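Side-chain contacts in geranyltranstransferase (Legionella pneumophila subsp. pneumophila, PDB 3LOM), which probably makes farnesyl diphosphate, and perhaps geranylgeranyl diphosphate, in isoprenoid biosynthesis as a magnesium-dependent member of the FPP/GGPP synthase family: residues L79-C84 against D121-L126; E21-Q26 against L132-P137; R216-H221 against E293-L298; F226-D231 against E267-V272. One frame throughout, in Å; residues are numbered along the deposited sequence. Where two conformers were deposited one is given.

Contact 1: L79-C84 against D121-L126; sequences LELTHC and DGMQAL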
# COMPACT_ATOMS: atom_id res chain seq x y z
N LEU A 79 -8.61 -8.32 -1.37
CA LEU A 79 -9.20 -7.63 -2.51
C LEU A 79 -10.17 -6.53 -2.14
O LEU A 79 -10.14 -5.47 -2.77
CB LEU A 79 -9.91 -8.60 -3.42
CG LEU A 79 -9.25 -8.79 -4.77
CD1 LEU A 79 -9.81 -10.04 -5.31
CD2 LEU A 79 -9.51 -7.62 -5.72
N GLU A 80 -11.04 -6.80 -1.17
CA GLU A 80 -11.98 -5.78 -0.72
C GLU A 80 -11.28 -4.63 -0.02
O GLU A 80 -11.65 -3.49 -0.23
CB GLU A 80 -13.07 -6.34 0.19
CG GLU A 80 -14.48 -6.18 -0.37
CD GLU A 80 -14.76 -4.83 -1.02
OE1 GLU A 80 -14.98 -4.80 -2.25
OE2 GLU A 80 -14.75 -3.81 -0.30
N LEU A 81 -10.27 -4.95 0.79
CA LEU A 81 -9.45 -3.93 1.44
C LEU A 81 -8.77 -3.00 0.43
O LEU A 81 -8.80 -1.78 0.60
CB LEU A 81 -8.40 -4.56 2.37
CG LEU A 81 -8.85 -5.07 3.75
CD1 LEU A 81 -7.82 -6.02 4.32
CD2 LEU A 81 -9.09 -3.91 4.70
N THR A 82 -8.19 -3.59 -0.63
CA THR A 82 -7.58 -2.81 -1.73
C THR A 82 -8.64 -1.97 -2.45
O THR A 82 -8.47 -0.76 -2.58
CB THR A 82 -6.79 -3.70 -2.73
OG1 THR A 82 -5.79 -4.45 -2.03
CG2 THR A 82 -6.10 -2.84 -3.80
N HIS A 83 -9.74 -2.59 -2.86
CA HIS A 83 -10.84 -1.87 -3.52
C HIS A 83 -11.35 -0.72 -2.66
O HIS A 83 -11.51 0.39 -3.15
CB HIS A 83 -11.98 -2.84 -3.86
CG HIS A 83 -13.16 -2.18 -4.50
ND1 HIS A 83 -13.06 -1.39 -5.63
CD2 HIS A 83 -14.48 -2.21 -4.18
CE1 HIS A 83 -14.26 -0.96 -5.98
NE2 HIS A 83 -15.14 -1.44 -5.11
N CYS A 84 -11.56 -1.00 -1.36
CA CYS A 84 -12.11 -0.01 -0.43
C CYS A 84 -11.19 1.18 -0.23
O CYS A 84 -11.65 2.32 -0.29
CB CYS A 84 -12.48 -0.64 0.92
SG CYS A 84 -13.37 0.48 2.04
N ASP A 121 -4.58 4.64 3.24
CA ASP A 121 -3.17 4.21 3.33
C ASP A 121 -2.99 2.93 4.12
O ASP A 121 -2.26 2.04 3.70
CB ASP A 121 -2.31 5.31 3.94
CG ASP A 121 -2.06 6.45 2.99
OD1 ASP A 121 -2.53 6.39 1.84
OD2 ASP A 121 -1.38 7.42 3.41
N GLY A 122 -3.64 2.84 5.29
CA GLY A 122 -3.56 1.66 6.14
C GLY A 122 -4.25 0.43 5.58
O GLY A 122 -3.76 -0.69 5.77
N MET A 123 -5.38 0.62 4.90
CA MET A 123 -6.08 -0.48 4.23
C MET A 123 -5.20 -1.14 3.16
O MET A 123 -5.14 -2.37 3.09
CB MET A 123 -7.41 -0.04 3.61
CG MET A 123 -8.58 0.03 4.57
SD MET A 123 -10.14 0.36 3.72
CE MET A 123 -11.16 0.73 5.14
N GLN A 124 -4.53 -0.32 2.35
CA GLN A 124 -3.62 -0.83 1.32
C GLN A 124 -2.57 -1.73 1.95
O GLN A 124 -2.39 -2.87 1.50
CB GLN A 124 -2.95 0.29 0.49
CG GLN A 124 -1.77 -0.23 -0.37
CD GLN A 124 -1.42 0.62 -1.59
OE1 GLN A 124 -1.16 0.07 -2.67
NE2 GLN A 124 -1.37 1.95 -1.43
N ALA A 125 -1.91 -1.24 2.99
CA ALA A 125 -0.95 -2.04 3.75
C ALA A 125 -1.58 -3.28 4.39
O ALA A 125 -0.95 -4.34 4.43
CB ALA A 125 -0.25 -1.19 4.79
N LEU A 126 -2.82 -3.16 4.89
CA LEU A 126 -3.48 -4.28 5.58
C LEU A 126 -3.74 -5.46 4.65
O LEU A 126 -3.46 -6.61 5.02
CB LEU A 126 -4.77 -3.87 6.30
CG LEU A 126 -5.42 -4.98 7.15
CD1 LEU A 126 -4.47 -5.52 8.23
CD2 LEU A 126 -6.76 -4.58 7.75
O HOH W 1 -3.70 -3.07 -1.29
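L81 and M123 face each other where the helical segments 79-84 and 121-126 run nearly antiparallel, at 156°, with their axes 8.0 Å apart at closest approach. The CA atoms of this pair are 5.6 Å apart, so the backbones lie close. The M123 CB sits 3.7 Å from the L81 backbone O. Beyond CB the two side chains cross at about a right angle, and L81 CD2 rests 4.0 Å from M123 CG. The M123 chain is extended past CG (chi2 -173°), which carries its sulfur along to C84. There M123 SD lies 3.6 Å from C84 SG, a thioether-to-thiol packing contact. L81 also reaches the next turn of the opposing helix. Its CD1 touches L126 CG at 3.9 Å, and both of its methyls meet L126 CD2. No direct hydrogen bond joins the segments. One water links them instead: it donates to Q124 O at 3.1 Å and also hydrogen-bonds T82 OG1. That threonine hydroxyl is bonded to A78 O as well, within its own helix. Helix 36-46 closes over L81 and M123 through L46, and M123 also meets L42 and A45. Segment 121-126 also packs on the second subunit, where D121 OD2 bonds H89 of that subunit and Q124 NE2 bonds its D121 O. The contact is buried antiparallel packing of helices 69-91 and 113-135 in the all-helical isoprenoid synthase fold, beside the dimer interface.

Contact 2: E21-Q26 against L132-P137; sequences ELYLEQ and LMRLSP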
# COMPACT_ATOMS: atom_id res chain seq x y z
N GLU A 21 -18.17 -10.64 5.31
CA GLU A 21 -18.31 -9.59 6.34
C GLU A 21 -17.90 -10.09 7.73
O GLU A 21 -17.24 -9.36 8.49
CB GLU A 21 -19.74 -9.07 6.37
CG GLU A 21 -20.13 -8.27 5.13
CD GLU A 21 -21.59 -7.84 5.12
OE1 GLU A 21 -22.33 -8.23 6.05
OE2 GLU A 21 -21.99 -7.12 4.19
N LEU A 22 -18.25 -11.34 8.03
CA LEU A 22 -17.95 -11.98 9.30
C LEU A 22 -16.44 -12.21 9.41
O LEU A 22 -15.87 -12.06 10.50
CB LEU A 22 -18.70 -13.30 9.40
CG LEU A 22 -19.60 -13.67 10.59
CD1 LEU A 22 -20.35 -12.48 11.20
CD2 LEU A 22 -20.59 -14.76 10.17
N TYR A 23 -15.81 -12.56 8.29
CA TYR A 23 -14.37 -12.77 8.26
C TYR A 23 -13.60 -11.46 8.41
O TYR A 23 -12.53 -11.45 9.02
CB TYR A 23 -13.92 -13.53 7.01
CG TYR A 23 -12.45 -13.92 7.05
CD1 TYR A 23 -11.48 -13.16 6.39
CD2 TYR A 23 -12.03 -15.03 7.79
CE1 TYR A 23 -10.13 -13.51 6.46
CE2 TYR A 23 -10.69 -15.38 7.86
CZ TYR A 23 -9.75 -14.61 7.19
OH TYR A 23 -8.42 -14.96 7.26
N LEU A 24 -14.14 -10.37 7.88
CA LEU A 24 -13.51 -9.05 8.01
C LEU A 24 -13.53 -8.52 9.45
O LEU A 24 -12.51 -8.00 9.92
CB LEU A 24 -14.13 -8.02 7.07
CG LEU A 24 -13.41 -7.72 5.75
CD1 LEU A 24 -14.16 -6.65 4.96
CD2 LEU A 24 -11.96 -7.29 6.00
N GLU A 25 -14.67 -8.67 10.12
CA GLU A 25 -14.83 -8.29 11.53
C GLU A 25 -13.82 -8.96 12.43
O GLU A 25 -13.12 -8.29 13.20
CB GLU A 25 -16.23 -8.63 12.05
CG GLU A 25 -17.19 -7.46 12.10
CD GLU A 25 -16.66 -6.31 12.93
OE1 GLU A 25 -16.73 -6.35 14.18
OE2 GLU A 25 -16.19 -5.33 12.33
N GLN A 26 -13.74 -10.29 12.31
CA GLN A 26 -12.82 -11.09 13.10
C GLN A 26 -11.40 -10.62 12.88
O GLN A 26 -10.67 -10.36 13.83
CB GLN A 26 -12.95 -12.58 12.74
CG GLN A 26 -14.19 -13.27 13.31
CD GLN A 26 -14.13 -13.46 14.82
OE1 GLN A 26 -15.15 -13.35 15.51
NE2 GLN A 26 -12.94 -13.75 15.35
N LEU A 132 0.10 -12.02 3.56
CA LEU A 132 1.34 -12.61 4.05
C LEU A 132 1.25 -13.45 5.33
O LEU A 132 1.81 -14.55 5.36
CB LEU A 132 2.42 -11.54 4.22
CG LEU A 132 2.88 -10.78 2.98
CD1 LEU A 132 3.98 -9.84 3.39
CD2 LEU A 132 3.32 -11.69 1.83
N MET A 133 0.56 -12.97 6.37
CA MET A 133 0.48 -13.71 7.64
C MET A 133 -0.52 -14.88 7.63
O MET A 133 -0.25 -15.93 8.21
CB MET A 133 0.29 -12.77 8.85
CG MET A 133 -1.07 -12.07 8.97
SD MET A 133 -1.15 -10.83 10.29
CE MET A 133 -2.81 -10.20 10.03
N ARG A 134 -1.66 -14.68 6.97
CA ARG A 134 -2.74 -15.69 6.97
C ARG A 134 -2.60 -16.82 5.94
O ARG A 134 -3.08 -17.93 6.19
CB ARG A 134 -4.12 -15.03 6.86
CG ARG A 134 -4.46 -14.05 7.97
CD ARG A 134 -4.71 -14.75 9.30
NE ARG A 134 -4.90 -13.80 10.40
CZ ARG A 134 -6.08 -13.30 10.76
NH1 ARG A 134 -7.19 -13.63 10.11
NH2 ARG A 134 -6.14 -12.44 11.78
N LEU A 135 -1.97 -16.54 4.80
CA LEU A 135 -1.76 -17.58 3.77
C LEU A 135 -0.58 -18.50 4.07
O LEU A 135 -0.57 -19.65 3.63
CB LEU A 135 -1.58 -16.97 2.37
CG LEU A 135 -2.77 -16.35 1.64
CD1 LEU A 135 -2.30 -15.71 0.34
CD2 LEU A 135 -3.87 -17.36 1.36
N SER A 136 0.40 -17.99 4.82
CA SER A 136 1.64 -18.71 5.11
C SER A 136 1.55 -20.04 5.88
O SER A 136 2.39 -20.92 5.66
CB SER A 136 2.64 -17.77 5.80
OG SER A 136 3.14 -16.83 4.87
N PRO A 137 0.56 -20.20 6.79
CA PRO A 137 0.44 -21.58 7.29
C PRO A 137 -0.30 -22.51 6.34
O PRO A 137 -0.20 -23.73 6.47
CB PRO A 137 -0.35 -21.41 8.60
CG PRO A 137 -0.30 -19.94 8.92
CD PRO A 137 -0.25 -19.27 7.60
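Y23 and R134 bridge two segments whose backbones stay well apart, with 12.1 Å between the CA atoms of this nearest pair. Segment 21-26 is helical, and segment 132-137 begins in helix 113-135. The two long side chains span the gap and run alongside each other, pointing opposite ways. The phenol is sent across by a first torsion that sets CG anti to the backbone N (chi1 -172°). R134 bends at chi2 on its way to the ring's hydroxyl end. R134 NH1 gives a weak hydrogen bond to Y23 OH, 3.4 Å long and 141° at the hydrogen. The hydroxyl lies at the edge of the guanidinium, in its plane. The phenol ring stands almost perpendicular to that plane, at 87°. The stronger partner of the arginine is E30, whose OE1 forms a salt bridge with R134 NH2. S136 OG donates to L132 O at 2.7 Å, a bond back to the residue four earlier. Helix 69-91 lies against both main side chains: I74 touches Y23 and R134, and D73 also meets Y23. Helix 141-155 packs on L132 and L135. The contact is a weak surface link of helix 5-28 to helix 113-135, over helix 69-91.

Contact 3: R216-H221 against E293-L298; sequences RTYGKH and ELTKQL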
# COMPACT_ATOMS: atom_id res chain seq x y z
N ARG A 216 -9.78 -15.94 -17.36
CA ARG A 216 -9.25 -14.69 -17.93
C ARG A 216 -10.18 -13.99 -18.92
O ARG A 216 -10.29 -12.77 -18.90
CB ARG A 216 -7.87 -14.95 -18.56
CG ARG A 216 -6.77 -15.11 -17.52
CD ARG A 216 -5.56 -15.85 -18.05
NE ARG A 216 -4.55 -15.99 -17.00
CZ ARG A 216 -3.40 -16.66 -17.13
NH1 ARG A 216 -3.09 -17.26 -18.27
NH2 ARG A 216 -2.56 -16.73 -16.10
N THR A 217 -10.85 -14.77 -19.76
CA THR A 217 -11.83 -14.23 -20.71
C THR A 217 -13.07 -13.71 -19.97
O THR A 217 -13.51 -12.59 -20.23
CB THR A 217 -12.21 -15.27 -21.79
OG1 THR A 217 -11.02 -15.72 -22.45
CG2 THR A 217 -13.16 -14.68 -22.83
N TYR A 218 -13.61 -14.51 -19.05
CA TYR A 218 -14.73 -14.06 -18.21
C TYR A 218 -14.37 -12.76 -17.50
O TYR A 218 -15.12 -11.79 -17.57
CB TYR A 218 -15.17 -15.14 -17.20
CG TYR A 218 -16.36 -14.71 -16.36
CD1 TYR A 218 -17.66 -14.77 -16.86
CD2 TYR A 218 -16.18 -14.22 -15.06
CE1 TYR A 218 -18.75 -14.35 -16.09
CE2 TYR A 218 -17.26 -13.81 -14.28
CZ TYR A 218 -18.54 -13.88 -14.80
OH TYR A 218 -19.60 -13.47 -14.04
N GLY A 219 -13.21 -12.74 -16.84
CA GLY A 219 -12.68 -11.57 -16.15
C GLY A 219 -12.52 -10.28 -16.95
O GLY A 219 -12.89 -9.21 -16.46
N LYS A 220 -11.96 -10.38 -18.16
CA LYS A 220 -11.77 -9.21 -19.02
C LYS A 220 -13.09 -8.62 -19.45
O LYS A 220 -13.29 -7.41 -19.39
CB LYS A 220 -10.96 -9.57 -20.28
CG LYS A 220 -9.45 -9.62 -20.05
CD LYS A 220 -8.76 -10.42 -21.15
CE LYS A 220 -7.38 -10.87 -20.70
NZ LYS A 220 -6.84 -11.98 -21.55
N HIS A 221 -14.01 -9.49 -19.87
CA HIS A 221 -15.27 -9.02 -20.39
C HIS A 221 -16.23 -8.54 -19.30
O HIS A 221 -17.03 -7.65 -19.54
CB HIS A 221 -15.90 -10.06 -21.33
CG HIS A 221 -15.14 -10.25 -22.60
ND1 HIS A 221 -15.43 -9.55 -23.75
CD2 HIS A 221 -14.06 -11.01 -22.89
CE1 HIS A 221 -14.58 -9.89 -24.70
NE2 HIS A 221 -13.74 -10.78 -24.21
N GLU A 293 -25.70 -17.60 -12.94
CA GLU A 293 -26.87 -16.93 -12.37
C GLU A 293 -26.50 -15.54 -11.84
O GLU A 293 -27.27 -14.60 -12.00
CB GLU A 293 -27.50 -17.79 -11.26
CG GLU A 293 -29.03 -17.65 -11.15
CD GLU A 293 -29.48 -16.38 -10.44
OE1 GLU A 293 -28.88 -16.01 -9.41
OE2 GLU A 293 -30.44 -15.74 -10.93
N LEU A 294 -25.32 -15.43 -11.22
CA LEU A 294 -24.81 -14.13 -10.78
C LEU A 294 -24.56 -13.19 -11.97
O LEU A 294 -24.92 -12.01 -11.92
CB LEU A 294 -23.53 -14.28 -9.95
CG LEU A 294 -22.90 -12.96 -9.48
CD1 LEU A 294 -23.76 -12.27 -8.44
CD2 LEU A 294 -21.47 -13.16 -8.98
N THR A 295 -23.97 -13.73 -13.03
CA THR A 295 -23.70 -13.01 -14.27
C THR A 295 -25.01 -12.49 -14.87
O THR A 295 -25.09 -11.34 -15.30
CB THR A 295 -22.96 -13.89 -15.29
OG1 THR A 295 -21.84 -14.52 -14.64
CG2 THR A 295 -22.46 -13.08 -16.47
N LYS A 296 -26.03 -13.35 -14.87
CA LYS A 296 -27.35 -12.97 -15.37
C LYS A 296 -28.03 -11.94 -14.47
O LYS A 296 -28.80 -11.12 -14.96
CB LYS A 296 -28.23 -14.21 -15.56
CG LYS A 296 -29.26 -14.04 -16.66
CD LYS A 296 -29.31 -15.26 -17.57
CE LYS A 296 -29.90 -14.90 -18.92
NZ LYS A 296 -29.70 -15.97 -19.93
N GLN A 297 -27.73 -11.97 -13.17
CA GLN A 297 -28.19 -10.94 -12.24
C GLN A 297 -27.50 -9.60 -12.52
O GLN A 297 -28.14 -8.55 -12.50
CB GLN A 297 -27.95 -11.35 -10.78
CG GLN A 297 -29.01 -12.28 -10.19
CD GLN A 297 -28.76 -12.60 -8.71
OE1 GLN A 297 -27.84 -12.06 -8.09
NE2 GLN A 297 -29.59 -13.47 -8.15
N LEU A 298 -26.20 -9.66 -12.78
CA LEU A 298 -25.40 -8.48 -13.11
C LEU A 298 -25.78 -7.88 -14.46
O LEU A 298 -25.69 -6.68 -14.65
CB LEU A 298 -23.91 -8.80 -13.07
CG LEU A 298 -23.29 -9.07 -11.69
CD1 LEU A 298 -22.08 -9.99 -11.84
CD2 LEU A 298 -22.90 -7.77 -11.00
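Y218 and T295 reach toward each other from opposite directions, and their hydroxyls meet between the helices. The backbones are held apart, with 9.9 Å between the two CA atoms. Y218 OH donates to T295 OG1 over a short 2.5 Å. The threonine oxygen lies at the edge of the tyrosine ring, near its plane, and the bond is made there and not over a face. OG1 is also 3.4 Å from Y218 CE1. The T295 methyl flanks the same side, with CG2 3.9 Å from Y218 CE1. The tyrosine reaches this far because its CG is anti to the backbone N (chi1 -178°). In T295 the first torsion (chi1 -49°) places OG1 beside the backbone N. From there OG1 also hydrogen-bonds L291 O, one turn earlier in its own helix. The threonine hydroxyl is therefore shared between an intrahelical bond and the one it accepts from the tyrosine. Both residues are buried, and the bond gives the phenol hydroxyl a partner. Helix 263-279 lies beside the pair, with A277 against Y218 and Y274 against T295. L281, in the loop after that helix, also touches Y218. L294 packs on helix 53-64, and I13 of helix 5-28 meets E293, L294 and Q297. The contact is a polar tie between helices 209-236 and 289-303 of the all-helical prenyl synthase fold, made by side-chain hydroxyls across a wide backbone gap.

Contact 4: F226-D231 against E267-V272; sequences FQMQDD and EEEIAV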
# COMPACT_ATOMS: atom_id res chain seq x y z
N PHE A 226 -19.12 -3.94 -16.85
CA PHE A 226 -19.59 -3.21 -15.66
C PHE A 226 -19.51 -1.70 -15.89
O PHE A 226 -20.44 -0.96 -15.56
CB PHE A 226 -18.78 -3.57 -14.41
CG PHE A 226 -19.04 -4.94 -13.87
CD1 PHE A 226 -20.21 -5.64 -14.18
CD2 PHE A 226 -18.12 -5.54 -13.01
CE1 PHE A 226 -20.44 -6.91 -13.67
CE2 PHE A 226 -18.34 -6.81 -12.49
CZ PHE A 226 -19.51 -7.49 -12.82
N GLN A 227 -18.40 -1.28 -16.48
CA GLN A 227 -18.15 0.12 -16.81
C GLN A 227 -19.03 0.62 -17.95
O GLN A 227 -19.42 1.80 -17.96
CB GLN A 227 -16.68 0.31 -17.15
CG GLN A 227 -16.22 1.73 -17.03
CD GLN A 227 -16.40 2.31 -15.64
OE1 GLN A 227 -16.10 1.66 -14.63
NE2 GLN A 227 -16.90 3.54 -15.58
N MET A 228 -19.32 -0.26 -18.91
CA MET A 228 -20.30 0.02 -19.96
C MET A 228 -21.67 0.26 -19.32
O MET A 228 -22.34 1.24 -19.64
CB MET A 228 -20.37 -1.13 -20.97
CG MET A 228 -19.25 -1.16 -21.99
SD MET A 228 -19.35 -2.60 -23.08
CE MET A 228 -17.87 -2.34 -24.06
N GLN A 229 -22.06 -0.64 -18.42
CA GLN A 229 -23.32 -0.53 -17.68
C GLN A 229 -23.42 0.75 -16.86
O GLN A 229 -24.45 1.42 -16.90
CB GLN A 229 -23.54 -1.75 -16.77
CG GLN A 229 -24.03 -2.99 -17.52
CD GLN A 229 -24.18 -4.20 -16.63
OE1 GLN A 229 -23.24 -4.61 -15.95
NE2 GLN A 229 -25.37 -4.79 -16.63
N ASP A 230 -22.35 1.09 -16.15
CA ASP A 230 -22.29 2.31 -15.33
C ASP A 230 -22.50 3.58 -16.15
O ASP A 230 -23.24 4.46 -15.74
CB ASP A 230 -20.98 2.38 -14.54
CG ASP A 230 -20.90 1.33 -13.44
OD1 ASP A 230 -19.81 1.16 -12.85
OD2 ASP A 230 -21.93 0.68 -13.16
N ASP A 231 -21.86 3.64 -17.32
CA ASP A 231 -22.03 4.77 -18.25
C ASP A 231 -23.43 4.78 -18.87
O ASP A 231 -24.00 5.85 -19.10
CB ASP A 231 -20.95 4.74 -19.34
CG ASP A 231 -19.55 4.99 -18.79
OD1 ASP A 231 -19.41 5.32 -17.59
OD2 ASP A 231 -18.59 4.87 -19.57
N GLU A 267 -26.36 -0.72 -25.72
CA GLU A 267 -27.20 -1.86 -25.34
C GLU A 267 -26.72 -3.18 -25.92
O GLU A 267 -26.69 -4.20 -25.22
CB GLU A 267 -28.65 -1.62 -25.78
CG GLU A 267 -29.49 -0.84 -24.78
CD GLU A 267 -30.77 -0.29 -25.39
OE1 GLU A 267 -31.23 -0.82 -26.43
OE2 GLU A 267 -31.32 0.69 -24.83
N GLU A 268 -26.33 -3.16 -27.19
CA GLU A 268 -25.80 -4.36 -27.84
C GLU A 268 -24.39 -4.68 -27.37
O GLU A 268 -24.06 -5.85 -27.17
CB GLU A 268 -25.86 -4.24 -29.37
CG GLU A 268 -25.62 -5.56 -30.12
CD GLU A 268 -26.70 -6.61 -29.88
OE1 GLU A 268 -27.87 -6.24 -29.65
OE2 GLU A 268 -26.38 -7.82 -29.93
N GLU A 269 -23.56 -3.65 -27.16
CA GLU A 269 -22.23 -3.83 -26.57
C GLU A 269 -22.31 -4.51 -25.21
O GLU A 269 -21.55 -5.45 -24.95
CB GLU A 269 -21.48 -2.49 -26.47
CG GLU A 269 -20.82 -2.03 -27.76
CD GLU A 269 -19.38 -2.53 -27.94
OE1 GLU A 269 -18.86 -3.24 -27.06
OE2 GLU A 269 -18.77 -2.21 -28.98
N ILE A 270 -23.24 -4.06 -24.36
CA ILE A 270 -23.58 -4.74 -23.10
C ILE A 270 -23.90 -6.21 -23.35
O ILE A 270 -23.30 -7.10 -22.74
CB ILE A 270 -24.83 -4.12 -22.37
CG1 ILE A 270 -24.78 -2.58 -22.32
CG2 ILE A 270 -25.03 -4.73 -20.98
CD1 ILE A 270 -24.01 -1.97 -21.18
N ALA A 271 -24.83 -6.45 -24.27
CA ALA A 271 -25.34 -7.80 -24.56
C ALA A 271 -24.26 -8.74 -25.09
O ALA A 271 -24.12 -9.85 -24.59
CB ALA A 271 -26.52 -7.74 -25.53
N VAL A 272 -23.49 -8.27 -26.08
CA VAL A 272 -22.45 -9.08 -26.71
C VAL A 272 -21.37 -9.47 -25.70
O VAL A 272 -20.98 -10.64 -25.63
CB VAL A 272 -21.79 -8.39 -27.95
CG1 VAL A 272 -20.80 -9.32 -28.63
CG2 VAL A 272 -22.84 -7.98 -28.97
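I270 reaches into the backbone of the opposing helix with its terminal methyl. CD1 lies 3.6 Å from Q229 N and 3.7 Å from M228 CB, so it sits where these two residues join. Q229 CG adds a contact with CD1 at 3.8 Å, and the I270 CG2 branch touches the same carbon. M228 supplies the second patch. Its chain is extended beyond CG (chi2 176°) and runs obliquely across E269. The sulfur lies 4.0 Å from E269 CB. The M228 methyl CE comes to 3.3 Å from E269 OE1, a van der Waals contact, because E269 bends at chi2 (-90°). Segments 226-231 and 267-272 run nearly antiparallel, at 154°, with 9.7 Å between axes at closest approach. No hydrogen bond crosses between them. The amide of Q229 is fixed from outside: OE1 bonds the Y274 hydroxyl and NE2 bonds L298 O. D230 and D231 probably open the second aspartate-rich motif, which in this family binds magnesium and diphosphate. Neither meets segment 267-272: D230 points away at CB, and D231 OD2 bonds F257 N. Helix 289-303 packs alongside through S302, which meets both Q229 and I270. The contact joins helix 209-236 to helix 263-279, with helix 289-303 against both.

From the N terminus, helix 5-28 opens the first loop, which contact 2 closes on the C-terminal part of helix 113-135. Contact 1 is nested inside that loop and pairs helix 69-91 with the same helix 113-135. Their centres are 13 Å apart, and both touch the second subunit. The later pair follows in series. Contact 3 ties helix 209-236 to helix 289-303, and contact 4, nested within its loop, ties 209-236 to the intervening helix 263-279. Contacts 3 and 4 touch each other: L298 CD1 packs on F226 CZ at 3.7 Å. Contacts 1 and 4 lie on opposite sides of the chain's centre, about 28 Å apart between centres.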